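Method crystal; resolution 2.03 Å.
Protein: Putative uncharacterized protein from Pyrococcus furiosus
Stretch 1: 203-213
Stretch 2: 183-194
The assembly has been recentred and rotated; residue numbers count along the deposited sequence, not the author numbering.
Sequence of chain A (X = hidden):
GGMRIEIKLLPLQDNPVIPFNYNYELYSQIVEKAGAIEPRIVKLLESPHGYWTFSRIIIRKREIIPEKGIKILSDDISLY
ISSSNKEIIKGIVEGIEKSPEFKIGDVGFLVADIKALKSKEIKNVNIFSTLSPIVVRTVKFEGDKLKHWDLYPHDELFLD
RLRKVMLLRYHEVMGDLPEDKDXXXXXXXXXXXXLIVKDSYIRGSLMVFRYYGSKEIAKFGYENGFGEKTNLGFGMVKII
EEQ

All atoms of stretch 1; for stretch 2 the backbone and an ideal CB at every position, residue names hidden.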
# COMPACT_ATOMS: atom_id res chain seq x y z
N ARG A 203 7.37 -7.50 -7.93
CA ARG A 203 6.27 -7.70 -8.86
C ARG A 203 5.00 -7.98 -8.08
O ARG A 203 5.00 -8.77 -7.13
CB ARG A 203 6.58 -8.87 -9.80
CG ARG A 203 7.63 -8.54 -10.86
CD ARG A 203 8.13 -9.80 -11.54
NE ARG A 203 9.54 -10.03 -11.21
CZ ARG A 203 10.54 -9.33 -11.73
NH1 ARG A 203 10.30 -8.37 -12.60
NH2 ARG A 203 11.79 -9.58 -11.35
N GLY A 204 3.92 -7.32 -8.48
CA GLY A 204 2.65 -7.49 -7.80
C GLY A 204 1.48 -7.44 -8.75
O GLY A 204 1.64 -7.41 -9.98
N SER A 205 0.28 -7.39 -8.19
CA SER A 205 -0.92 -7.37 -8.99
C SER A 205 -1.85 -6.21 -8.70
O SER A 205 -2.20 -5.95 -7.54
CB SER A 205 -1.70 -8.67 -8.78
OG SER A 205 -0.87 -9.81 -8.97
N LEU A 206 -2.23 -5.48 -9.74
CA LEU A 206 -3.21 -4.42 -9.60
C LEU A 206 -4.43 -5.29 -9.86
O LEU A 206 -4.47 -6.02 -10.85
CB LEU A 206 -3.03 -3.35 -10.68
CG LEU A 206 -1.90 -2.36 -10.37
CD1 LEU A 206 -1.71 -1.38 -11.53
CD2 LEU A 206 -2.23 -1.61 -9.09
N MET A 207 -5.42 -5.27 -8.98
CA MET A 207 -6.55 -6.15 -9.19
C MET A 207 -7.84 -5.78 -8.49
O MET A 207 -7.86 -5.02 -7.52
CB MET A 207 -6.14 -7.57 -8.76
CG MET A 207 -5.64 -7.66 -7.30
SD MET A 207 -4.78 -9.23 -6.82
CE MET A 207 -6.17 -10.27 -6.41
N VAL A 208 -8.93 -6.34 -9.01
CA VAL A 208 -10.24 -6.17 -8.43
C VAL A 208 -10.62 -7.61 -8.13
O VAL A 208 -10.51 -8.48 -9.01
CB VAL A 208 -11.25 -5.56 -9.43
CG1 VAL A 208 -12.65 -5.56 -8.81
CG2 VAL A 208 -10.84 -4.13 -9.78
N PHE A 209 -11.01 -7.89 -6.90
CA PHE A 209 -11.37 -9.25 -6.54
C PHE A 209 -12.46 -9.28 -5.49
O PHE A 209 -12.59 -8.36 -4.69
CB PHE A 209 -10.15 -10.02 -6.00
CG PHE A 209 -9.54 -9.42 -4.75
CD1 PHE A 209 -8.74 -8.28 -4.81
CD2 PHE A 209 -9.76 -10.01 -3.51
CE1 PHE A 209 -8.16 -7.75 -3.66
CE2 PHE A 209 -9.19 -9.48 -2.35
CZ PHE A 209 -8.38 -8.34 -2.43
N ARG A 210 -13.25 -10.35 -5.51
CA ARG A 210 -14.30 -10.50 -4.53
C ARG A 210 -13.72 -11.40 -3.44
O ARG A 210 -13.16 -12.46 -3.73
CB ARG A 210 -15.54 -11.16 -5.16
CG ARG A 210 -16.72 -11.28 -4.20
CD ARG A 210 -17.99 -11.82 -4.86
NE ARG A 210 -18.63 -10.85 -5.75
CZ ARG A 210 -18.49 -10.82 -7.07
NH1 ARG A 210 -17.73 -11.73 -7.68
NH2 ARG A 210 -19.12 -9.90 -7.78
N TYR A 211 -13.81 -10.94 -2.20
CA TYR A 211 -13.30 -11.66 -1.04
C TYR A 211 -14.44 -12.37 -0.31
O TYR A 211 -15.48 -11.76 -0.07
CB TYR A 211 -12.63 -10.66 -0.09
CG TYR A 211 -12.17 -11.22 1.25
CD1 TYR A 211 -10.82 -11.48 1.50
CD2 TYR A 211 -13.08 -11.44 2.28
CE1 TYR A 211 -10.39 -11.94 2.74
CE2 TYR A 211 -12.66 -11.90 3.53
CZ TYR A 211 -11.31 -12.15 3.75
OH TYR A 211 -10.89 -12.57 4.99
N TYR A 212 -14.24 -13.64 0.05
CA TYR A 212 -15.24 -14.42 0.78
C TYR A 212 -14.62 -15.00 2.05
O TYR A 212 -13.60 -15.68 1.99
CB TYR A 212 -15.73 -15.63 -0.02
CG TYR A 212 -16.53 -15.33 -1.27
CD1 TYR A 212 -15.89 -15.02 -2.46
CD2 TYR A 212 -17.92 -15.40 -1.25
CE1 TYR A 212 -16.62 -14.78 -3.62
CE2 TYR A 212 -18.67 -15.16 -2.41
CZ TYR A 212 -18.01 -14.85 -3.59
OH TYR A 212 -18.73 -14.62 -4.73
N GLY A 213 -15.23 -14.74 3.21
CA GLY A 213 -14.67 -15.33 4.41
C GLY A 213 -14.51 -14.49 5.66
O GLY A 213 -15.33 -13.62 5.96
N UNK A 183 -10.54 -17.84 4.24
CA UNK A 183 -11.09 -16.96 3.22
C UNK A 183 -10.66 -17.41 1.83
O UNK A 183 -9.69 -18.15 1.68
CB UNK A 183 -10.65 -15.51 3.47
N UNK A 184 -11.39 -16.95 0.82
CA UNK A 184 -11.07 -17.27 -0.56
C UNK A 184 -11.32 -16.00 -1.37
O UNK A 184 -11.92 -15.05 -0.87
CB UNK A 184 -11.90 -18.45 -1.08
N UNK A 185 -10.85 -15.97 -2.60
CA UNK A 185 -11.04 -14.80 -3.45
C UNK A 185 -11.35 -15.23 -4.86
O UNK A 185 -10.98 -16.32 -5.29
CB UNK A 185 -9.80 -13.90 -3.43
N UNK A 186 -12.04 -14.37 -5.60
CA UNK A 186 -12.33 -14.66 -6.99
C UNK A 186 -11.92 -13.43 -7.78
O UNK A 186 -12.40 -12.32 -7.53
CB UNK A 186 -13.80 -15.01 -7.21
N UNK A 187 -10.99 -13.63 -8.71
CA UNK A 187 -10.47 -12.55 -9.54
C UNK A 187 -11.52 -11.98 -10.48
O UNK A 187 -12.23 -12.71 -11.15
CB UNK A 187 -9.27 -13.05 -10.35
N UNK A 188 -11.60 -10.65 -10.52
CA UNK A 188 -12.54 -9.98 -11.40
C UNK A 188 -11.76 -9.26 -12.50
O UNK A 188 -12.09 -9.38 -13.68
CB UNK A 188 -13.42 -9.00 -10.62
N UNK A 189 -10.71 -8.54 -12.11
CA UNK A 189 -9.86 -7.82 -13.06
C UNK A 189 -8.41 -8.01 -12.62
O UNK A 189 -8.13 -8.12 -11.43
CB UNK A 189 -10.23 -6.34 -13.13
N UNK A 190 -7.48 -8.02 -13.58
CA UNK A 190 -6.08 -8.22 -13.25
C UNK A 190 -5.08 -7.68 -14.26
O UNK A 190 -5.29 -7.77 -15.47
CB UNK A 190 -5.83 -9.72 -13.06
N UNK A 191 -3.98 -7.13 -13.75
CA UNK A 191 -2.89 -6.63 -14.58
C UNK A 191 -1.63 -6.66 -13.72
O UNK A 191 -1.61 -6.11 -12.62
CB UNK A 191 -3.18 -5.22 -15.11
N UNK A 192 -0.57 -7.32 -14.22
CA UNK A 192 0.70 -7.42 -13.49
C UNK A 192 1.45 -6.10 -13.46
O UNK A 192 1.25 -5.25 -14.33
CB UNK A 192 1.59 -8.50 -14.12
N UNK A 193 2.31 -5.93 -12.46
CA UNK A 193 3.08 -4.71 -12.35
C UNK A 193 4.49 -5.05 -11.86
O UNK A 193 4.71 -6.09 -11.24
CB UNK A 193 2.39 -3.72 -11.41
N UNK A 194 5.43 -4.16 -12.15
CA UNK A 194 6.81 -4.35 -11.75
C UNK A 194 7.35 -3.00 -11.30
O UNK A 194 7.29 -2.02 -12.03
CB UNK A 194 7.65 -4.94 -12.89

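The two strands run antiparallel, so stretch 2 is read from G213 back to R203, with side chains alternating between the sheet face of Y211, F209, M207 and S205 and the face of Y212, R210, V208 and L206.

At position 183 the CB lies 3.3 Å from Y211 OH, on the face where the tyrosine ring leans toward this strand. G213 opposite lacks a CB, which would clash with the 183 CA; the Y211 ring, on the same face, invites a large apolar or aromatic group. The residue is F183, whose ring lies nearly parallel to that of Y211 but slid aside, centroids 5.0 Å apart.

Position 184 is paired with Y212, and its N donates to Y212 O at 2.8 Å. The CB joins the face carrying the Y212 ring, so a long chain able to lie along an aromatic would fit, apolar or cationic. R184 does so: its guanidinium lies flat on Y212, centres 4.5 Å apart and planes at 11°.

Position 185 returns to the other face, its CB 3.9 Å from F209 CD2 and close to Y211. A branched aliphatic residue, or another apolar one, would suit. I185 places CG2 3.8 Å from F209 CD2, while its CD1 reaches within 4.1 Å of M207 CE.

Position 186, paired with R210, faces a guanidinium and the Y212 hydroxyl. An acidic chain is the clear choice, though glutamine could also accept hydrogen bonds. E186 forms a salt bridge through OE2 to R210 NH1 at 2.9 Å. Y212 OH donates to the same E186 OE2; the modelled separation of 2.4 Å is very short, and the hydroxyl's place is less sure.

At 187 the CB stands 5.4 Å from F209 CB, so several flexible apolar chains could reach inward. L187 brings CD2 to 4.0 Å from M207 CB.

The register now shifts by one: V208 O accepts from the N atoms of both 188 and 189, making a beta bulge. The CB of 188 points toward stretch 1, near V208 and R210, where an aliphatic chain would pack well. I188 sets its CB 3.9 Å from V208 CG1, and CD1 lies over one face of the R210 guanidinium.

Position 189 has its CB 3.9 Å from V208 CB, so a chain with an aliphatic stem would suit, polar-tipped or not. K189 packs CD 3.8 Å from V208 CG2, and its end leads away.

Position 190 pairs with M207, and its CB, 4.8 Å from M207 CB, leaves room for an apolar or aromatic chain extending along the face toward S205. F190 turns its ring edge to S205, CE1 lying 3.3 Å from OG.

Position 191 pairs with L206, favouring a chain with methylenes. K191 brings CD to 3.3 Å from L206 CD1.

Position 192 has a phi of -72°, which suits most residues; its N makes no hydrogen bond to S205, so one lacking an N-H is tolerated. P192 contacts little.

At 193 the CB points to the face of L206, where a small polar, beta-branched or aliphatic residue would suit. T193 has CG2 4.3 Å from S205 N.

Position 194 meets R203's carbon stem and charge, suiting an acid or a chain packing on the stem. R194 places CD 2.9 Å from R203 NH1, at that guanidinium's edge, though like charges approach: R203 NH1 to R194 NE, 4.3 Å.

Stretch 2 (183-194) FRIELIKFKPTR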
# COMPACT_ATOMS: atom_id res chain seq x y z
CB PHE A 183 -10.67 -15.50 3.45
CG PHE A 183 -9.23 -15.20 3.12
CD1 PHE A 183 -8.85 -14.89 1.82
CD2 PHE A 183 -8.26 -15.19 4.12
CE1 PHE A 183 -7.52 -14.55 1.52
CE2 PHE A 183 -6.92 -14.87 3.82
CZ PHE A 183 -6.56 -14.54 2.52
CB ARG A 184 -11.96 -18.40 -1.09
CG ARG A 184 -13.45 -18.10 -1.08
CD ARG A 184 -14.25 -19.18 -1.83
NE ARG A 184 -15.69 -18.98 -1.72
CZ ARG A 184 -16.39 -19.12 -0.60
NH1 ARG A 184 -15.77 -19.47 0.53
NH2 ARG A 184 -17.70 -18.91 -0.59
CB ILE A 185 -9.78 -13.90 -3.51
CG1 ILE A 185 -8.67 -14.62 -4.29
CG2 ILE A 185 -9.30 -13.56 -2.10
CD1 ILE A 185 -7.55 -13.70 -4.73
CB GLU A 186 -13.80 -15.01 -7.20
CG GLU A 186 -14.81 -13.90 -7.02
CD GLU A 186 -16.22 -14.36 -7.34
OE1 GLU A 186 -16.46 -14.84 -8.46
OE2 GLU A 186 -17.10 -14.25 -6.46
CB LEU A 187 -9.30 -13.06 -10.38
CG LEU A 187 -7.92 -12.44 -10.19
CD1 LEU A 187 -7.10 -12.79 -11.42
CD2 LEU A 187 -8.01 -10.92 -10.03
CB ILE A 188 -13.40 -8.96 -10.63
CG1 ILE A 188 -14.27 -9.70 -9.60
CG2 ILE A 188 -14.27 -8.17 -11.59
CD1 ILE A 188 -15.12 -8.79 -8.74
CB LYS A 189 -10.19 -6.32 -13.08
CG LYS A 189 -11.62 -5.99 -13.48
CD LYS A 189 -11.86 -4.48 -13.43
CE LYS A 189 -13.31 -4.12 -13.71
NZ LYS A 189 -13.74 -4.55 -15.07
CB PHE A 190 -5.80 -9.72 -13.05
CG PHE A 190 -4.34 -10.07 -13.04
CD1 PHE A 190 -3.56 -9.83 -11.92
CD2 PHE A 190 -3.74 -10.63 -14.17
CE1 PHE A 190 -2.20 -10.13 -11.92
CE2 PHE A 190 -2.39 -10.93 -14.19
CZ PHE A 190 -1.61 -10.68 -13.06
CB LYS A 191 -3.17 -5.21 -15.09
CG LYS A 191 -3.18 -4.14 -14.02
CD LYS A 191 -2.21 -3.02 -14.36
CE LYS A 191 -2.63 -2.24 -15.60
NZ LYS A 191 -2.62 -3.07 -16.83
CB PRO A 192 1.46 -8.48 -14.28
CG PRO A 192 1.03 -8.20 -15.68
CD PRO A 192 -0.47 -8.01 -15.51
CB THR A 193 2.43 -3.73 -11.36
OG1 THR A 193 3.06 -2.44 -11.49
CG2 THR A 193 2.60 -4.22 -9.93
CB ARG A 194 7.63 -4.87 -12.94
CG ARG A 194 9.06 -5.22 -12.59
CD ARG A 194 9.83 -5.72 -13.80
NE ARG A 194 10.02 -4.68 -14.80
CZ ARG A 194 10.80 -4.81 -15.87
NH1 ARG A 194 11.46 -5.95 -16.08
NH2 ARG A 194 10.93 -3.82 -16.74
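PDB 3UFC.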